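Local coordinates for protein beta-N-acetylhexosaminidase (Thermotoga neapolitana, PDB 5BZA) that probably hydrolyses terminal non-reducing N-acetyl-D-hexosamine residues of N-acetyl-beta-D-hexosaminides, as a metal-binding member of glycosyl hydrolase family 3, at residues K26-A30 with L281-E286; Y43-D47 with P452-K457; L343-V347 with F377-R381; L414-L420 with F438-R442. All blocks are in the same frame, centred on the assembly; numbering follows the deposited sequence.

Overall arrangement
The chain folds into an N-terminal TIM-barrel domain and a C-terminal alpha/beta domain built on a mixed sheet. Contact 1 lies in the barrel, packing helix 18-27 against helix 281-293. Contact 2 joins the two domains, bringing barrel helix 42-54 against helix 452-463; its centre is about 26 Å from that of contact 1. Contacts 1 and 2 alternate along the chain, whose end returns to the barrel. Contacts 3 and 4 both belong to the C-terminal domain, about 21 Å apart between centres, and follow one another along the chain between the two segments of contact 2. Contact 3 touches contact 2 through Phe377 and Tyr456, so the interdomain helix meets a residue shortly before edge strand 380-386.

Contact 1: residues K26-A30 with L281-E286; sequences KYRPA and LPVYYE
Tyr27 and Pro282 mark the nearest backbone approach, their CA atoms 7.9 Å apart, where the last turn of helix 18-27 meets the first turn of helix 281-293. The chain leaves the helix at Arg28, whose positive phi of 51° turns it toward strand 31-34. The side chain of Tyr27 fills a hole formed by Leu281, Pro282, Tyr285 and Glu286 as a knob. Its CD1 edge points at the middle of one face of Tyr285, an edge-to-face pair with centroids 4.8 Å apart and planes at 62°. The other side of the ring, at CE2, meets Pro282 CG at 3.7 Å, while the hydroxyl reaches past it to Pro282 CB. Pro282, lacking an N-H to donate, suits the first turn of a helix. Nearer the backbone, Tyr27 CB rests on Leu281 CD2 at 3.5 Å, and that same methyl touches Pro29 CG. With CG anti to the backbone N (chi1 -173°), Tyr285 presents its ring face to Tyr27. Leu281 and the loop residue Pro29 both pack on strand 9-13, placing the contact outside the barrel wall. With no hydrogen bond across, it rests on apolar packing, probably helped by ring C-H groups facing an aromatic ring.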
# COMPACT_ATOMS: atom_id res chain seq x y z
N LYS B 26 14.40 6.88 -26.80
CA LYS B 26 15.59 6.82 -27.64
C LYS B 26 16.33 5.47 -27.54
O LYS B 26 16.68 4.90 -28.56
CB LYS B 26 16.55 7.96 -27.33
CG LYS B 26 17.76 7.98 -28.30
CD LYS B 26 18.66 9.19 -28.06
CE LYS B 26 19.78 9.22 -29.09
NZ LYS B 26 20.60 10.46 -29.00
N TYR B 27 16.57 4.98 -26.32
CA TYR B 27 17.43 3.80 -26.14
C TYR B 27 16.73 2.48 -25.91
O TYR B 27 17.36 1.43 -26.04
CB TYR B 27 18.41 4.06 -24.99
CG TYR B 27 19.31 5.23 -25.29
CD1 TYR B 27 20.42 5.09 -26.10
CD2 TYR B 27 18.99 6.50 -24.82
CE1 TYR B 27 21.25 6.19 -26.38
CE2 TYR B 27 19.80 7.59 -25.09
CZ TYR B 27 20.92 7.43 -25.86
OH TYR B 27 21.71 8.54 -26.12
N ARG B 28 15.45 2.53 -25.56
CA ARG B 28 14.65 1.33 -25.28
C ARG B 28 15.38 0.40 -24.26
O ARG B 28 15.61 -0.79 -24.54
CB ARG B 28 14.38 0.55 -26.58
CG ARG B 28 13.77 1.35 -27.74
CD ARG B 28 12.42 1.97 -27.42
NE ARG B 28 12.02 2.93 -28.46
CZ ARG B 28 10.85 3.58 -28.48
NH1 ARG B 28 9.95 3.36 -27.53
NH2 ARG B 28 10.59 4.45 -29.46
N PRO B 29 15.71 0.91 -23.06
CA PRO B 29 16.25 -0.04 -22.08
C PRO B 29 15.22 -1.09 -21.77
O PRO B 29 14.03 -0.73 -21.68
CB PRO B 29 16.51 0.82 -20.84
CG PRO B 29 15.56 2.00 -21.01
CD PRO B 29 15.48 2.24 -22.48
N ALA B 30 15.64 -2.33 -21.57
CA ALA B 30 14.69 -3.39 -21.32
C ALA B 30 14.24 -3.38 -19.87
O ALA B 30 13.15 -3.88 -19.54
CB ALA B 30 15.30 -4.75 -21.69
N LEU B 281 22.52 6.56 -19.04
CA LEU B 281 22.35 5.56 -20.10
C LEU B 281 23.12 5.91 -21.39
O LEU B 281 23.77 5.05 -21.95
CB LEU B 281 20.88 5.34 -20.40
CG LEU B 281 20.58 4.31 -21.49
CD1 LEU B 281 21.30 3.00 -21.20
CD2 LEU B 281 19.09 4.07 -21.59
N PRO B 282 23.06 7.18 -21.86
CA PRO B 282 23.80 7.43 -23.11
C PRO B 282 25.32 7.11 -23.03
O PRO B 282 25.82 6.39 -23.90
CB PRO B 282 23.54 8.91 -23.37
CG PRO B 282 22.23 9.18 -22.72
CD PRO B 282 22.24 8.34 -21.47
N VAL B 283 26.04 7.62 -22.03
CA VAL B 283 27.48 7.30 -21.93
C VAL B 283 27.72 5.80 -22.02
O VAL B 283 28.31 5.31 -23.00
CB VAL B 283 28.11 7.82 -20.66
CG1 VAL B 283 29.54 7.42 -20.63
CG2 VAL B 283 28.01 9.33 -20.64
N TYR B 284 27.21 5.06 -21.04
CA TYR B 284 27.34 3.61 -21.06
C TYR B 284 26.90 3.03 -22.38
O TYR B 284 27.61 2.20 -22.97
CB TYR B 284 26.56 3.00 -19.93
CG TYR B 284 27.23 3.22 -18.61
CD1 TYR B 284 27.13 4.44 -17.97
CD2 TYR B 284 27.97 2.21 -18.01
CE1 TYR B 284 27.73 4.67 -16.76
CE2 TYR B 284 28.57 2.41 -16.78
CZ TYR B 284 28.45 3.66 -16.16
OH TYR B 284 29.05 3.90 -14.95
N TYR B 285 25.77 3.51 -22.89
CA TYR B 285 25.21 2.95 -24.12
C TYR B 285 26.23 3.13 -25.24
O TYR B 285 26.54 2.18 -26.00
CB TYR B 285 23.87 3.64 -24.49
CG TYR B 285 23.16 3.00 -25.66
CD1 TYR B 285 22.25 1.97 -25.43
CD2 TYR B 285 23.39 3.40 -26.97
CE1 TYR B 285 21.59 1.36 -26.48
CE2 TYR B 285 22.73 2.79 -28.03
CZ TYR B 285 21.82 1.78 -27.77
OH TYR B 285 21.15 1.16 -28.79
N GLU B 286 26.75 4.35 -25.37
CA GLU B 286 27.62 4.63 -26.51
C GLU B 286 28.87 3.80 -26.30
O GLU B 286 29.43 3.22 -27.24
CB GLU B 286 27.95 6.13 -26.65
CG GLU B 286 26.76 7.03 -27.16
CD GLU B 286 26.13 6.59 -28.51
OE1 GLU B 286 26.88 6.33 -29.50
OE2 GLU B 286 24.87 6.54 -28.59

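Contact 2: residues Y43-D47 with P452-K457; sequences YLFLD and PISVYK
Tyr456 reaches from helix 452-463 of the C-terminal domain to Tyr43 and Asp47 on helix 42-54 of the TIM barrel, making this an interdomain helix-helix joint. The short helical segments cross at -70° with their axes 9.5 Å apart, and Tyr43 CA comes within 4.4 Å of Ile453 CA. The two tyrosine rings meet obliquely, planes at 46°, with Tyr43 CD2 only 3.3 Å from Tyr456 CD2. Tyr43 CG lies between the backbone N and the carbonyl carbon (chi1 54°), which stands the ring up beside Pro452, where its CD1 meets the proline CB; the hydroxyl then bonds to Glu372. Leu44 CD2 packs on CE2 of the Tyr456 ring, and Ile453 CD1 lies against Tyr43 CB and the Tyr43 carbonyl oxygen. The compact Pro452 ring and slim Ile453 CD1 suit this close backbone approach beside Tyr43. Asp47 brings the interface its charge, answered from the other helix by a phenol and an amine. Lys457 also makes a salt bridge with Glu330, so its ammonium group serves two carboxylates. Asp47 OD2 accepts a very short bond from Tyr456 OH at 2.5 Å, while Lys457 NZ meets OD1 from above the carboxylate plane at 2.8 Å.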
# COMPACT_ATOMS: atom_id res chain seq x y z
N TYR B 43 1.46 10.33 -7.72
CA TYR B 43 1.05 10.80 -9.04
C TYR B 43 2.16 10.49 -10.05
O TYR B 43 1.87 10.07 -11.19
CB TYR B 43 0.72 12.30 -9.03
CG TYR B 43 1.80 13.21 -8.48
CD1 TYR B 43 1.86 13.50 -7.13
CD2 TYR B 43 2.73 13.81 -9.33
CE1 TYR B 43 2.82 14.33 -6.62
CE2 TYR B 43 3.72 14.64 -8.83
CZ TYR B 43 3.76 14.90 -7.47
OH TYR B 43 4.75 15.74 -6.96
N LEU B 44 3.42 10.67 -9.65
CA LEU B 44 4.53 10.34 -10.56
C LEU B 44 4.60 8.86 -10.86
O LEU B 44 4.68 8.47 -12.03
CB LEU B 44 5.88 10.77 -10.00
CG LEU B 44 6.53 12.11 -10.36
CD1 LEU B 44 8.04 11.92 -10.19
CD2 LEU B 44 6.20 12.56 -11.78
N PHE B 45 4.55 8.05 -9.82
CA PHE B 45 4.58 6.60 -10.00
C PHE B 45 3.49 6.12 -10.99
O PHE B 45 3.79 5.46 -12.00
CB PHE B 45 4.45 5.94 -8.60
CG PHE B 45 4.21 4.46 -8.66
CD1 PHE B 45 5.14 3.60 -9.24
CD2 PHE B 45 3.00 3.92 -8.18
CE1 PHE B 45 4.89 2.21 -9.33
CE2 PHE B 45 2.74 2.54 -8.25
CZ PHE B 45 3.69 1.69 -8.84
N LEU B 46 2.24 6.54 -10.76
CA LEU B 46 1.14 6.14 -11.63
C LEU B 46 1.29 6.63 -13.06
O LEU B 46 1.04 5.86 -14.03
CB LEU B 46 -0.20 6.65 -11.05
CG LEU B 46 -0.58 6.07 -9.70
CD1 LEU B 46 -1.88 6.71 -9.17
CD2 LEU B 46 -0.72 4.56 -9.80
N ASP B 47 1.72 7.89 -13.23
CA ASP B 47 1.92 8.40 -14.57
C ASP B 47 3.06 7.64 -15.28
O ASP B 47 2.97 7.35 -16.49
CB ASP B 47 2.21 9.91 -14.55
CG ASP B 47 2.13 10.54 -15.96
OD1 ASP B 47 1.32 10.06 -16.80
OD2 ASP B 47 2.88 11.50 -16.25
N PRO B 452 -4.06 14.39 -6.38
CA PRO B 452 -2.79 14.82 -6.99
C PRO B 452 -2.67 14.37 -8.42
O PRO B 452 -2.34 15.20 -9.27
CB PRO B 452 -1.72 14.16 -6.11
CG PRO B 452 -2.34 14.13 -4.75
CD PRO B 452 -3.88 13.94 -4.99
N ILE B 453 -2.98 13.12 -8.72
CA ILE B 453 -2.80 12.68 -10.09
C ILE B 453 -3.70 13.50 -11.03
O ILE B 453 -3.28 13.81 -12.15
CB ILE B 453 -3.08 11.16 -10.28
CG1 ILE B 453 -2.84 10.76 -11.74
CG2 ILE B 453 -4.52 10.78 -9.89
CD1 ILE B 453 -1.44 11.07 -12.25
N SER B 454 -4.89 13.90 -10.55
CA SER B 454 -5.84 14.69 -11.36
C SER B 454 -5.39 16.14 -11.62
O SER B 454 -5.53 16.68 -12.71
CB SER B 454 -7.22 14.71 -10.68
OG SER B 454 -7.90 13.51 -10.92
N VAL B 455 -4.92 16.78 -10.55
CA VAL B 455 -4.33 18.09 -10.65
C VAL B 455 -3.12 18.08 -11.61
O VAL B 455 -3.03 18.89 -12.54
CB VAL B 455 -3.92 18.55 -9.25
CG1 VAL B 455 -3.22 19.90 -9.29
CG2 VAL B 455 -5.15 18.58 -8.38
N TYR B 456 -2.25 17.09 -11.42
CA TYR B 456 -1.08 16.84 -12.29
C TYR B 456 -1.55 16.76 -13.73
O TYR B 456 -1.04 17.46 -14.63
CB TYR B 456 -0.39 15.54 -11.83
CG TYR B 456 0.73 14.98 -12.68
CD1 TYR B 456 0.46 14.26 -13.85
CD2 TYR B 456 2.05 15.11 -12.27
CE1 TYR B 456 1.50 13.71 -14.61
CE2 TYR B 456 3.10 14.56 -13.02
CZ TYR B 456 2.82 13.85 -14.18
OH TYR B 456 3.85 13.31 -14.90
N LYS B 457 -2.59 15.96 -13.96
CA LYS B 457 -3.08 15.81 -15.32
C LYS B 457 -3.71 17.11 -15.85
O LYS B 457 -3.62 17.41 -17.04
CB LYS B 457 -4.09 14.67 -15.41
CG LYS B 457 -3.45 13.30 -15.38
CD LYS B 457 -2.49 13.14 -16.57
CE LYS B 457 -1.60 11.91 -16.43
NZ LYS B 457 -0.79 11.68 -17.65

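Contact 3: residues L343-V347 with F377-R381; sequences LGREV and FFKVR. With CD (cadmium ion), chain T.
Glu346 OE1 is held by the cadmium ion at 2.2 Å and faces Arg381 NH2, whose position is less certain. The other oxygen, OE2, takes a bond from Arg381 NE at 2.8 Å, completing the salt bridge. The Arg381 chain, extended to CD then bent at chi3 (-64°), brings NE there. That NE bond lies nearly in the guanidinium plane yet meets OE2 from above the carboxylate plane, since the two flat groups are turned 51° apart. A water and Glu398, just before strand 399-404, are also bound to the metal. Behind this site runs a parallel pairing: Val347 N donates to Lys379 O at 2.8 Å, and Arg381 N returns a bond to Val347 O at 2.8 Å, with Val347 and Val380 as the bridged pair. Strand 347-352 is thus joined to strand 380-386 at the sheet edge, helix 364-377 supplying the beta-alpha-beta crossover between them. Just ahead of this pairing a water bonded to Arg345 O accepts from Lys379 N at 3.0 Å. On the side where Val347 points, Phe378 CB meets Val347 CG2 at 3.8 Å and the ring edge faces Leu343 O, while Phe401 and Phe459 pack edge-to-face with it. An alanine here would keep that CB contact but is likely to leave Phe401 and Phe459 without their edge-to-face partner. One carboxylate shared by a metal and an arginine is consistent with an ionised glutamate, the guanidinium probably easing the negative charge of two carboxylates.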
# COMPACT_ATOMS: atom_id res chain seq x y z
N LEU B 343 0.96 31.16 -20.26
CA LEU B 343 1.34 30.02 -19.43
C LEU B 343 2.80 30.06 -18.91
O LEU B 343 3.14 29.36 -17.95
CB LEU B 343 1.01 28.73 -20.20
CG LEU B 343 -0.53 28.59 -20.37
CD1 LEU B 343 -0.91 27.26 -21.02
CD2 LEU B 343 -1.32 28.78 -19.05
N GLY B 344 3.67 30.83 -19.56
CA GLY B 344 5.04 31.01 -19.10
C GLY B 344 5.19 32.04 -17.99
O GLY B 344 6.30 32.35 -17.61
N ARG B 345 4.09 32.60 -17.47
CA ARG B 345 4.20 33.63 -16.42
C ARG B 345 4.31 33.03 -15.04
O ARG B 345 4.08 31.84 -14.88
CB ARG B 345 2.97 34.56 -16.41
CG ARG B 345 2.70 35.29 -17.70
CD ARG B 345 1.39 36.09 -17.53
NE ARG B 345 1.02 36.88 -18.71
CZ ARG B 345 -0.06 37.66 -18.79
NH1 ARG B 345 -0.86 37.79 -17.74
NH2 ARG B 345 -0.32 38.33 -19.91
N GLU B 346 4.51 33.86 -14.02
CA GLU B 346 4.66 33.33 -12.67
C GLU B 346 3.24 33.22 -12.11
O GLU B 346 2.39 34.08 -12.36
CB GLU B 346 5.51 34.24 -11.78
CG GLU B 346 6.87 34.69 -12.38
CD GLU B 346 7.39 35.95 -11.66
OE1 GLU B 346 7.53 37.02 -12.31
OE2 GLU B 346 7.53 35.90 -10.40
N VAL B 347 2.98 32.17 -11.33
CA VAL B 347 1.61 31.85 -11.00
C VAL B 347 1.40 32.11 -9.52
O VAL B 347 2.26 31.82 -8.70
CB VAL B 347 1.22 30.36 -11.36
CG1 VAL B 347 -0.15 30.00 -10.85
CG2 VAL B 347 1.25 30.14 -12.88
N PHE B 377 5.38 22.26 -13.10
CA PHE B 377 4.83 22.72 -14.38
C PHE B 377 4.90 24.24 -14.56
O PHE B 377 4.94 24.75 -15.68
CB PHE B 377 3.38 22.26 -14.52
CG PHE B 377 3.21 20.77 -14.58
CD1 PHE B 377 3.34 20.08 -15.79
CD2 PHE B 377 2.92 20.05 -13.43
CE1 PHE B 377 3.17 18.68 -15.84
CE2 PHE B 377 2.77 18.66 -13.49
CZ PHE B 377 2.89 17.98 -14.70
N PHE B 378 4.87 24.97 -13.45
CA PHE B 378 4.78 26.43 -13.52
C PHE B 378 5.72 27.09 -12.57
O PHE B 378 5.91 26.59 -11.46
CB PHE B 378 3.30 26.93 -13.22
CG PHE B 378 2.29 26.40 -14.19
CD1 PHE B 378 2.09 27.02 -15.40
CD2 PHE B 378 1.63 25.20 -13.95
CE1 PHE B 378 1.22 26.51 -16.32
CE2 PHE B 378 0.77 24.67 -14.88
CZ PHE B 378 0.57 25.33 -16.07
N LYS B 379 6.28 28.23 -12.97
CA LYS B 379 6.94 29.07 -11.97
C LYS B 379 5.84 29.59 -11.03
O LYS B 379 4.75 30.03 -11.45
CB LYS B 379 7.69 30.24 -12.61
CG LYS B 379 8.38 29.91 -13.88
CD LYS B 379 9.18 31.10 -14.39
CE LYS B 379 8.38 31.75 -15.49
NZ LYS B 379 9.03 32.97 -16.04
N VAL B 380 6.11 29.49 -9.74
CA VAL B 380 5.14 29.88 -8.73
C VAL B 380 5.66 31.07 -7.93
O VAL B 380 6.71 30.97 -7.28
CB VAL B 380 4.85 28.70 -7.81
CG1 VAL B 380 3.99 29.13 -6.64
CG2 VAL B 380 4.20 27.56 -8.62
N ARG B 381 4.93 32.19 -7.98
CA ARG B 381 5.28 33.39 -7.21
C ARG B 381 4.77 33.34 -5.78
O ARG B 381 5.49 33.75 -4.87
CB ARG B 381 4.76 34.69 -7.83
CG ARG B 381 5.34 35.90 -7.07
CD ARG B 381 4.99 37.24 -7.68
NE ARG B 381 5.57 37.42 -9.01
CZ ARG B 381 5.39 38.52 -9.73
NH1 ARG B 381 4.69 39.53 -9.23
NH2 ARG B 381 5.92 38.62 -10.94
CD CD T . 7.32 37.30 -14.49
O HOH W 1 5.28 29.52 -15.46
O HOH W 2 4.90 26.84 -17.47
O HOH W 3 6.96 37.31 -16.91

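Contact 4: residues L414-L420 with F438-R442; sequences LQAHLSL and FFPGR
Leu418 faces Arg442 and Phe439 where helix 411-418 meets the loop before strand 443-446. Its CB lies 3.7 Å from Arg442 NH2. From there CG, anti to the carbonyl carbon (chi1 -72°), carries the branch out over the loop. CD1 comes near Phe438 O, while CD2 does most of the touching: it sits over one face of the Arg442 guanidinium, meets Phe438 O at 3.6 Å and packs on Phe439 CD2 at 3.7 Å. A leucine suits the place because its slim apolar branch can put one methyl between the Phe439 ring and the flat face of the guanidinium. One turn earlier, Leu414 CD1 rests on Phe438 CB at 3.6 Å, and His417 CB lies at the edge of the Phe439 ring, its imidazole turned to Asp402. Arg442 NH2 donates to Leu418 O at 2.8 Å, in the carbonyl plane and on a lone pair, and NH1 gives Leu420 O a bond of 3.2 Å that lies in the guanidinium plane. A methionine in place of Arg442 would probably leave the carbonyls of Leu418 and Leu420 without these donors. The loop itself makes a type II turn from Phe439 to Arg442, with Gly441 taking the positive phi of 61°. Arg442 thus ties the loop to the C-terminal end of helix 411-418, which forms the beta-alpha-beta crossover from strand 399-404 to strand 425-429.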
# COMPACT_ATOMS: atom_id res chain seq x y z
N LEU B 414 -19.23 33.42 -4.01
CA LEU B 414 -19.12 33.28 -5.44
C LEU B 414 -18.55 34.57 -5.99
O LEU B 414 -17.84 34.59 -7.00
CB LEU B 414 -20.47 32.96 -6.08
CG LEU B 414 -20.58 33.22 -7.59
CD1 LEU B 414 -19.77 32.22 -8.42
CD2 LEU B 414 -22.02 33.21 -8.03
N GLN B 415 -18.83 35.66 -5.29
CA GLN B 415 -18.37 36.93 -5.79
C GLN B 415 -16.93 37.13 -5.33
O GLN B 415 -16.16 37.84 -5.98
CB GLN B 415 -19.28 38.06 -5.31
CG GLN B 415 -20.69 38.01 -5.90
CD GLN B 415 -20.72 38.14 -7.41
OE1 GLN B 415 -19.89 38.84 -8.01
NE2 GLN B 415 -21.68 37.45 -8.03
N ALA B 416 -16.53 36.44 -4.26
CA ALA B 416 -15.11 36.45 -3.91
C ALA B 416 -14.33 35.84 -5.08
O ALA B 416 -13.39 36.46 -5.62
CB ALA B 416 -14.85 35.70 -2.62
N HIS B 417 -14.80 34.69 -5.55
CA HIS B 417 -14.17 34.03 -6.70
C HIS B 417 -14.27 34.82 -8.01
O HIS B 417 -13.30 34.88 -8.77
CB HIS B 417 -14.77 32.64 -6.91
CG HIS B 417 -14.32 31.65 -5.89
ND1 HIS B 417 -13.06 31.09 -5.91
CD2 HIS B 417 -14.96 31.10 -4.83
CE1 HIS B 417 -12.94 30.25 -4.90
NE2 HIS B 417 -14.08 30.23 -4.23
N LEU B 418 -15.42 35.46 -8.26
CA LEU B 418 -15.63 36.17 -9.54
C LEU B 418 -14.92 37.53 -9.61
O LEU B 418 -14.69 38.06 -10.71
CB LEU B 418 -17.13 36.36 -9.79
CG LEU B 418 -17.85 35.07 -10.15
CD1 LEU B 418 -19.34 35.32 -10.09
CD2 LEU B 418 -17.42 34.57 -11.52
N SER B 419 -14.59 38.09 -8.45
CA SER B 419 -13.81 39.34 -8.38
C SER B 419 -12.42 39.24 -9.00
O SER B 419 -11.84 40.26 -9.38
CB SER B 419 -13.64 39.80 -6.92
OG SER B 419 -14.84 39.71 -6.18
N LEU B 420 -11.87 38.02 -9.05
CA LEU B 420 -10.52 37.85 -9.59
C LEU B 420 -10.47 38.28 -11.07
O LEU B 420 -11.46 38.18 -11.81
CB LEU B 420 -10.05 36.39 -9.42
CG LEU B 420 -10.03 35.90 -7.96
CD1 LEU B 420 -9.75 34.41 -7.87
CD2 LEU B 420 -9.08 36.72 -7.07
N PHE B 438 -21.35 28.66 -12.88
CA PHE B 438 -21.22 30.00 -12.31
C PHE B 438 -19.96 30.77 -12.74
O PHE B 438 -19.63 31.78 -12.12
CB PHE B 438 -21.27 29.91 -10.77
CG PHE B 438 -22.54 29.26 -10.26
CD1 PHE B 438 -23.71 30.01 -10.14
CD2 PHE B 438 -22.56 27.92 -9.89
CE1 PHE B 438 -24.88 29.44 -9.68
CE2 PHE B 438 -23.75 27.33 -9.43
CZ PHE B 438 -24.90 28.09 -9.32
N PHE B 439 -19.30 30.32 -13.80
CA PHE B 439 -18.12 31.02 -14.33
C PHE B 439 -18.19 31.18 -15.85
O PHE B 439 -17.31 30.70 -16.59
CB PHE B 439 -16.82 30.28 -13.93
CG PHE B 439 -16.59 30.22 -12.45
CD1 PHE B 439 -17.17 29.22 -11.68
CD2 PHE B 439 -15.85 31.21 -11.81
CE1 PHE B 439 -16.97 29.18 -10.31
CE2 PHE B 439 -15.65 31.17 -10.45
CZ PHE B 439 -16.21 30.16 -9.70
N PRO B 440 -19.25 31.85 -16.34
CA PRO B 440 -19.37 32.00 -17.79
C PRO B 440 -18.30 32.93 -18.31
O PRO B 440 -17.91 33.87 -17.61
CB PRO B 440 -20.78 32.59 -17.98
CG PRO B 440 -21.06 33.29 -16.70
CD PRO B 440 -20.37 32.49 -15.62
N GLY B 441 -17.86 32.72 -19.54
CA GLY B 441 -16.78 33.49 -20.14
C GLY B 441 -15.42 33.40 -19.42
O GLY B 441 -14.46 34.03 -19.84
N ARG B 442 -15.33 32.61 -18.36
CA ARG B 442 -14.07 32.52 -17.64
C ARG B 442 -13.25 31.35 -18.16
O ARG B 442 -13.80 30.40 -18.73
CB ARG B 442 -14.33 32.35 -16.16
CG ARG B 442 -15.18 33.43 -15.55
CD ARG B 442 -14.50 34.78 -15.35
NE ARG B 442 -15.41 35.68 -14.62
CZ ARG B 442 -15.00 36.62 -13.77
NH1 ARG B 442 -13.68 36.77 -13.55
NH2 ARG B 442 -15.88 37.40 -13.12